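Local coordinates for TraM protein (Plasmid R64, PDB 3WZ3) that probably serves as an inner-membrane component of a type IVB secretion (conjugation) system, like Legionella DotI, with this fragment forming its periplasmic part, at residues 66-72 with 95-101; 20-24 with 48-52; 115-119 with 130-134. All coordinates share one frame; numbering follows the deposited sequence.

Contacts 1 and 3 are strand pairings at the two outer edges of one four-stranded antiparallel sheet. Contact 1 joins 67-82 to 88-101, and contact 3 joins 110-120 to 130-139. Their centres lie about 21 Å apart, on opposite sides of the chain's centre. Both are partly buried. Contact 2 is buried and packs helix 7-22 against helix 42-54. It touches contact 1 directly, since L68 and A70 meet residues 22-24. Chemistry follows place. Both strand contacts are two-faced, mostly apolar toward the helices and mostly polar on the other side. Contact 3 adds side-chain hydrogen bonds and a beta bulge. Contact 2 is mostly apolar and aromatic, with one hydroxyl bonded to a carbonyl.

Contact 1. Residues 66-72 with 95-101; sequences MNLTATT and PVRMRLV
L68 and L100 face each other as a non-hydrogen-bonded antiparallel pair, with L68 CD1 3.8 Å from L100 CD2. Strand 67-72 runs against 95-101 at 162°, and side chains alternate between the two faces of the hairpin. A70 and M98 continue the apolar face. A70 has only its methyl to offer, and its CB sits 3.7 Å from M98 CB. M98, like M66, is a selenomethionine. Its chain turns away, bent at its last torsion, toward F112 and F114 of the next strand. M66 crosses L100 at about a right angle, its SE 3.9 Å from L100 CB. T72 and V96 close the row, side by side and pointing the same way.

The other face carries N67, T69, T71, R97, R99 and V101. T71 and R97 run alongside each other. R97 CG sits between the backbone N and the carbonyl carbon (chi1 56°), and the chain stays extended to NE. This brings T71 OG1 over one face of the guanidinium, offset toward the rim and 3.7 Å from R97 NH2. This is a contact, not a hydrogen bond; the R97 charge is met by E109. T69 and R99 also lie side by side, while the end of R99 leads off to K107 O.

Six backbone hydrogen bonds pair N67 with V101, T69 with R99 and T71 with R97. V101 N to N67 O is 2.8 Å. The apolar face rests on F22, I57 and I61. The backbone ladder sets the register, while the side chains divide a largely apolar face, T72 excepted, from a mainly polar one, V101 excepted.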
# COMPACT_ATOMS: atom_id res chain seq x y z
N MSE A 66 11.12 -11.40 -12.12
CA MSE A 66 11.48 -10.02 -11.89
C MSE A 66 11.09 -9.60 -10.49
O MSE A 66 10.10 -10.10 -9.93
CB MSE A 66 10.78 -9.11 -12.91
CG MSE A 66 11.29 -9.29 -14.35
SE MSE A 66 10.47 -7.97 -15.53
CE MSE A 66 11.61 -8.19 -17.09
N ASN A 67 11.87 -8.70 -9.92
CA ASN A 67 11.51 -8.08 -8.66
C ASN A 67 10.68 -6.85 -8.96
O ASN A 67 10.79 -6.28 -10.05
CB ASN A 67 12.76 -7.66 -7.90
CG ASN A 67 13.58 -8.85 -7.41
OD1 ASN A 67 13.07 -9.94 -7.26
ND2 ASN A 67 14.85 -8.61 -7.14
N LEU A 68 9.86 -6.43 -8.01
CA LEU A 68 9.18 -5.14 -8.09
C LEU A 68 9.86 -4.19 -7.13
O LEU A 68 10.07 -4.54 -5.97
CB LEU A 68 7.72 -5.27 -7.70
CG LEU A 68 6.90 -3.97 -7.83
CD1 LEU A 68 6.77 -3.54 -9.29
CD2 LEU A 68 5.51 -4.16 -7.22
N THR A 69 10.21 -3.00 -7.62
CA THR A 69 10.81 -1.97 -6.79
C THR A 69 9.90 -0.75 -6.83
O THR A 69 9.23 -0.51 -7.82
CB THR A 69 12.22 -1.61 -7.29
OG1 THR A 69 12.12 -0.99 -8.57
CG2 THR A 69 13.06 -2.89 -7.41
N ALA A 70 9.87 0.00 -5.74
CA ALA A 70 9.03 1.20 -5.71
C ALA A 70 9.56 2.23 -4.74
O ALA A 70 10.13 1.88 -3.69
CB ALA A 70 7.59 0.84 -5.31
N THR A 71 9.30 3.49 -5.08
CA THR A 71 9.65 4.60 -4.22
C THR A 71 8.40 5.43 -3.99
O THR A 71 7.71 5.80 -4.94
CB THR A 71 10.74 5.48 -4.85
OG1 THR A 71 11.94 4.72 -5.02
CG2 THR A 71 11.04 6.67 -3.93
N THR A 72 8.12 5.72 -2.72
CA THR A 72 6.96 6.53 -2.34
C THR A 72 7.43 7.94 -2.05
O THR A 72 8.38 8.14 -1.27
CB THR A 72 6.25 5.92 -1.11
OG1 THR A 72 5.86 4.58 -1.42
CG2 THR A 72 5.02 6.72 -0.74
N PRO A 95 2.45 10.09 -4.02
CA PRO A 95 3.04 9.67 -5.31
C PRO A 95 3.79 8.35 -5.10
O PRO A 95 4.44 8.19 -4.07
CB PRO A 95 4.05 10.79 -5.63
CG PRO A 95 3.83 11.87 -4.61
CD PRO A 95 3.13 11.26 -3.45
N VAL A 96 3.67 7.42 -6.06
CA VAL A 96 4.42 6.18 -6.02
C VAL A 96 4.94 5.90 -7.42
O VAL A 96 4.18 5.94 -8.39
CB VAL A 96 3.54 5.00 -5.58
CG1 VAL A 96 4.33 3.70 -5.61
CG2 VAL A 96 2.97 5.27 -4.20
N ARG A 97 6.24 5.65 -7.54
CA ARG A 97 6.77 5.19 -8.82
C ARG A 97 7.27 3.77 -8.60
O ARG A 97 7.86 3.48 -7.57
CB ARG A 97 7.89 6.12 -9.33
CG ARG A 97 9.03 6.34 -8.38
CD ARG A 97 9.96 7.45 -8.92
NE ARG A 97 11.09 7.72 -8.03
CZ ARG A 97 12.24 7.05 -8.05
NH1 ARG A 97 12.42 6.05 -8.90
NH2 ARG A 97 13.21 7.37 -7.20
N MSE A 98 6.99 2.89 -9.54
CA MSE A 98 7.41 1.50 -9.39
C MSE A 98 7.90 0.90 -10.69
O MSE A 98 7.57 1.37 -11.78
CB MSE A 98 6.28 0.65 -8.79
CG MSE A 98 5.08 0.45 -9.67
SE MSE A 98 3.65 -0.60 -8.81
CE MSE A 98 3.03 0.73 -7.55
N ARG A 99 8.70 -0.14 -10.58
CA ARG A 99 9.33 -0.71 -11.76
C ARG A 99 9.62 -2.19 -11.57
O ARG A 99 10.13 -2.59 -10.53
CB ARG A 99 10.64 0.02 -12.07
CG ARG A 99 11.20 -0.36 -13.44
CD ARG A 99 12.45 0.43 -13.76
NE ARG A 99 12.73 0.37 -15.19
CZ ARG A 99 13.61 1.15 -15.81
NH1 ARG A 99 14.29 2.06 -15.12
NH2 ARG A 99 13.79 1.02 -17.11
N LEU A 100 9.29 -2.99 -12.58
CA LEU A 100 9.67 -4.40 -12.59
C LEU A 100 11.09 -4.52 -13.13
O LEU A 100 11.39 -4.01 -14.21
CB LEU A 100 8.67 -5.20 -13.43
CG LEU A 100 7.30 -5.37 -12.76
CD1 LEU A 100 6.20 -5.70 -13.78
CD2 LEU A 100 7.39 -6.43 -11.67
N VAL A 101 11.96 -5.16 -12.35
CA VAL A 101 13.38 -5.24 -12.67
C VAL A 101 13.87 -6.68 -12.63
O VAL A 101 13.74 -7.36 -11.62
CB VAL A 101 14.20 -4.39 -11.69
CG1 VAL A 101 15.70 -4.54 -11.97
CG2 VAL A 101 13.78 -2.93 -11.78

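Contact 2. Residues 20-24 with 48-52; sequences TAFNL and YVNAL
Y48 reaches across from helix 42-54 to A21 of helix 7-22 and sets its hydroxyl on a backbone carbonyl. Its OH donates to A21 O at 2.6 Å, in the carbonyl plane and on a lone pair. The Y48 ring can get there because its CG is anti to the backbone N (chi1 173°). That sends the ring out from its own helix. The same ring lies against the A21 methyl, with Y48 CE1 3.5 Å from A21 CB.

F22 takes the other common setting, CG beside the backbone N (chi1 -64°). The two side chains slide past each other in opposite directions. Their rings form an offset edge-to-face pair, the edge of Y48 toward the face of F22, with planes at 81° and centroids 5.5 Å apart. A51 CB comes to the edge of the F22 ring, 4.2 Å from F22 CZ. L52 CD2 approaches F22 CE1 obliquely and also reaches L24 CD1.

The contact lies deep in the domain. F22 also touches L68 and A70 of strand 67-82 and meets the F114 ring. A backbone hydrogen bond ties L24 to L68. L24 packs against Y29, Q32 and I33 of helix 29-35 and against I61 of helix 57-64, while L52 touches I57.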
# COMPACT_ATOMS: atom_id res chain seq x y z
N THR A 20 6.42 -1.36 1.82
CA THR A 20 6.38 -2.81 1.92
C THR A 20 5.55 -3.44 0.80
O THR A 20 5.92 -4.49 0.25
CB THR A 20 5.81 -3.24 3.28
OG1 THR A 20 6.56 -2.61 4.32
CG2 THR A 20 5.90 -4.76 3.45
N ALA A 21 4.43 -2.81 0.46
CA ALA A 21 3.50 -3.40 -0.49
C ALA A 21 4.09 -3.54 -1.89
O ALA A 21 3.74 -4.48 -2.61
CB ALA A 21 2.23 -2.57 -0.55
N PHE A 22 4.96 -2.61 -2.27
CA PHE A 22 5.40 -2.55 -3.66
C PHE A 22 6.90 -2.75 -3.86
O PHE A 22 7.42 -2.50 -4.94
CB PHE A 22 4.88 -1.28 -4.34
CG PHE A 22 3.39 -1.24 -4.44
CD1 PHE A 22 2.72 -2.14 -5.25
CD2 PHE A 22 2.66 -0.35 -3.69
CE1 PHE A 22 1.32 -2.13 -5.32
CE2 PHE A 22 1.27 -0.33 -3.76
CZ PHE A 22 0.60 -1.22 -4.58
N ASN A 23 7.57 -3.28 -2.84
CA ASN A 23 8.92 -3.82 -2.98
C ASN A 23 8.90 -5.31 -2.72
O ASN A 23 8.88 -5.76 -1.59
CB ASN A 23 9.89 -3.08 -2.06
CG ASN A 23 10.17 -1.67 -2.57
OD1 ASN A 23 11.02 -1.48 -3.43
ND2 ASN A 23 9.43 -0.70 -2.06
N LEU A 24 8.86 -6.07 -3.82
CA LEU A 24 8.60 -7.50 -3.76
C LEU A 24 9.72 -8.26 -4.45
O LEU A 24 10.26 -7.84 -5.49
CB LEU A 24 7.28 -7.82 -4.46
CG LEU A 24 6.03 -7.17 -3.87
CD1 LEU A 24 4.84 -7.51 -4.77
CD2 LEU A 24 5.76 -7.57 -2.42
N TYR A 48 -5.38 -3.38 -2.64
CA TYR A 48 -4.00 -3.74 -2.95
C TYR A 48 -3.96 -4.84 -4.02
O TYR A 48 -3.22 -4.75 -4.99
CB TYR A 48 -3.31 -4.19 -1.66
CG TYR A 48 -1.92 -4.76 -1.76
CD1 TYR A 48 -0.95 -4.16 -2.55
CD2 TYR A 48 -1.55 -5.85 -0.98
CE1 TYR A 48 0.33 -4.67 -2.61
CE2 TYR A 48 -0.25 -6.36 -1.03
CZ TYR A 48 0.68 -5.76 -1.86
OH TYR A 48 1.97 -6.25 -1.92
N VAL A 49 -4.78 -5.88 -3.86
CA VAL A 49 -4.81 -6.97 -4.83
C VAL A 49 -5.23 -6.42 -6.20
O VAL A 49 -4.64 -6.79 -7.22
CB VAL A 49 -5.76 -8.09 -4.36
CG1 VAL A 49 -5.99 -9.12 -5.49
CG2 VAL A 49 -5.22 -8.77 -3.11
N ASN A 50 -6.22 -5.54 -6.24
CA ASN A 50 -6.62 -4.88 -7.48
C ASN A 50 -5.47 -4.11 -8.13
O ASN A 50 -5.30 -4.17 -9.36
CB ASN A 50 -7.81 -3.95 -7.26
CG ASN A 50 -8.40 -3.42 -8.57
OD1 ASN A 50 -8.85 -4.20 -9.40
ND2 ASN A 50 -8.39 -2.11 -8.74
N ALA A 51 -4.70 -3.37 -7.33
CA ALA A 51 -3.57 -2.60 -7.85
C ALA A 51 -2.50 -3.52 -8.46
O ALA A 51 -1.92 -3.21 -9.52
CB ALA A 51 -2.97 -1.70 -6.77
N LEU A 52 -2.23 -4.64 -7.80
CA LEU A 52 -1.28 -5.60 -8.35
C LEU A 52 -1.80 -6.12 -9.69
O LEU A 52 -1.07 -6.16 -10.68
CB LEU A 52 -1.06 -6.75 -7.36
CG LEU A 52 -0.33 -6.42 -6.05
CD1 LEU A 52 -0.46 -7.59 -5.10
CD2 LEU A 52 1.13 -6.06 -6.34

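Contact 3. Residues 115-119 with 130-134; sequences EITIQ and MEIRQ
A classic beta bulge shifts the register of 115-119 against 130-134, in the beta hairpin of strands 110-120 and 130-139. R133 and Q134 both face T117. T117 O takes a bond from R133 N at 2.8 Å and a weak, longer one from Q134 N. T117 N in turn donates to Q134 O. Beyond the bulge, Q119 and E131 form a regular hydrogen-bonded pair: Q119 N gives to E131 O, and E131 N to Q119 O.

The side chains of E131, Q119 and R133 are linked in a row. The Q119 amide uses both of its ends. Its NE2 donates to E131 OE2 at 2.8 Å, nearly in the amide plane and on the anti lone pair of the carboxylate. Its OE1 accepts from R133 NH1, also at 2.8 Å, and lies in the guanidinium plane of R133. The amide and guanidinium planes stand 61° apart. These two bonds fix the rotation of the amide. The E131 carboxylate has a second partner, K126, on OE1.

The other face is apolar. I116 CG2 touches I132 CG1 at 3.7 Å, and I118 CG2 meets CB of the selenomethionine M130 at 3.8 Å. Toward helix 7-22, I118 packs on F13, M130 on A10 and F13, and I132 on A17.

E115 OE2 is held by R138 and Q93, and T117 OG1 is hydrogen-bonded to T91 OG1. One water bridges E115, T117 and Q134. It donates to E115 OE1 at 2.7 Å. It accepts from Q134 NE2 at 2.7 Å. Its hydrogen bond with T117 OG1 is 2.6 Å long.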
# COMPACT_ATOMS: atom_id res chain seq x y z
N GLU A 115 -4.21 6.69 -3.26
CA GLU A 115 -5.04 7.20 -2.17
C GLU A 115 -5.26 6.08 -1.17
O GLU A 115 -5.62 4.96 -1.55
CB GLU A 115 -6.38 7.72 -2.69
CG GLU A 115 -7.25 8.29 -1.59
CD GLU A 115 -8.56 8.76 -2.12
OE1 GLU A 115 -9.61 8.37 -1.57
OE2 GLU A 115 -8.55 9.50 -3.13
N ILE A 116 -5.03 6.38 0.10
CA ILE A 116 -5.09 5.44 1.20
C ILE A 116 -5.99 6.03 2.28
O ILE A 116 -5.75 7.16 2.72
CB ILE A 116 -3.66 5.28 1.80
CG1 ILE A 116 -2.69 4.79 0.72
CG2 ILE A 116 -3.66 4.36 3.01
CD1 ILE A 116 -3.05 3.47 0.23
N THR A 117 -7.03 5.31 2.69
CA THR A 117 -7.78 5.71 3.87
C THR A 117 -7.44 4.77 5.02
O THR A 117 -7.58 3.54 4.89
CB THR A 117 -9.29 5.76 3.66
OG1 THR A 117 -9.61 6.78 2.70
CG2 THR A 117 -9.98 6.14 4.96
N ILE A 118 -6.97 5.35 6.11
CA ILE A 118 -6.55 4.63 7.30
C ILE A 118 -7.60 4.88 8.37
O ILE A 118 -8.01 6.02 8.58
CB ILE A 118 -5.20 5.15 7.79
CG1 ILE A 118 -4.13 4.82 6.76
CG2 ILE A 118 -4.84 4.52 9.15
CD1 ILE A 118 -2.81 5.55 6.97
N GLN A 119 -8.07 3.82 9.02
CA GLN A 119 -9.00 3.97 10.13
C GLN A 119 -8.39 3.47 11.43
O GLN A 119 -7.51 2.61 11.43
CB GLN A 119 -10.32 3.23 9.86
CG GLN A 119 -10.17 1.71 9.80
CD GLN A 119 -11.46 1.02 9.36
OE1 GLN A 119 -12.46 1.67 9.07
NE2 GLN A 119 -11.43 -0.30 9.30
N MSE A 130 -4.20 0.95 13.93
CA MSE A 130 -4.60 1.46 12.62
C MSE A 130 -4.64 0.35 11.59
O MSE A 130 -3.95 -0.66 11.71
CB MSE A 130 -3.59 2.51 12.15
CG MSE A 130 -3.69 3.82 12.93
SE MSE A 130 -2.39 5.18 12.34
CE MSE A 130 -0.82 4.46 13.21
N GLU A 131 -5.42 0.58 10.53
CA GLU A 131 -5.37 -0.28 9.35
C GLU A 131 -5.89 0.48 8.15
O GLU A 131 -6.72 1.40 8.27
CB GLU A 131 -6.19 -1.56 9.58
CG GLU A 131 -7.67 -1.33 9.58
CD GLU A 131 -8.48 -2.53 10.06
OE1 GLU A 131 -7.88 -3.60 10.34
OE2 GLU A 131 -9.72 -2.40 10.16
N ILE A 132 -5.41 0.11 6.97
CA ILE A 132 -5.88 0.71 5.73
C ILE A 132 -7.19 0.06 5.31
O ILE A 132 -7.24 -1.14 5.03
CB ILE A 132 -4.82 0.49 4.63
CG1 ILE A 132 -3.54 1.24 5.00
CG2 ILE A 132 -5.38 0.92 3.28
CD1 ILE A 132 -2.33 0.88 4.12
N ARG A 133 -8.25 0.86 5.23
CA ARG A 133 -9.55 0.33 4.83
C ARG A 133 -9.88 0.53 3.37
O ARG A 133 -10.82 -0.09 2.86
CB ARG A 133 -10.68 0.90 5.68
CG ARG A 133 -10.79 2.39 5.57
CD ARG A 133 -12.08 2.91 6.22
NE ARG A 133 -13.25 2.69 5.39
CZ ARG A 133 -14.28 1.93 5.74
NH1 ARG A 133 -14.29 1.32 6.93
NH2 ARG A 133 -15.31 1.77 4.91
N GLN A 134 -9.10 1.36 2.68
CA GLN A 134 -9.29 1.58 1.24
C GLN A 134 -7.99 2.00 0.61
O GLN A 134 -7.28 2.82 1.16
CB GLN A 134 -10.36 2.64 0.97
CG GLN A 134 -10.76 2.70 -0.51
CD GLN A 134 -11.96 3.57 -0.78
OE1 GLN A 134 -12.93 3.14 -1.39
NE2 GLN A 134 -11.89 4.80 -0.33
O HOH W 1 -9.65 6.26 0.16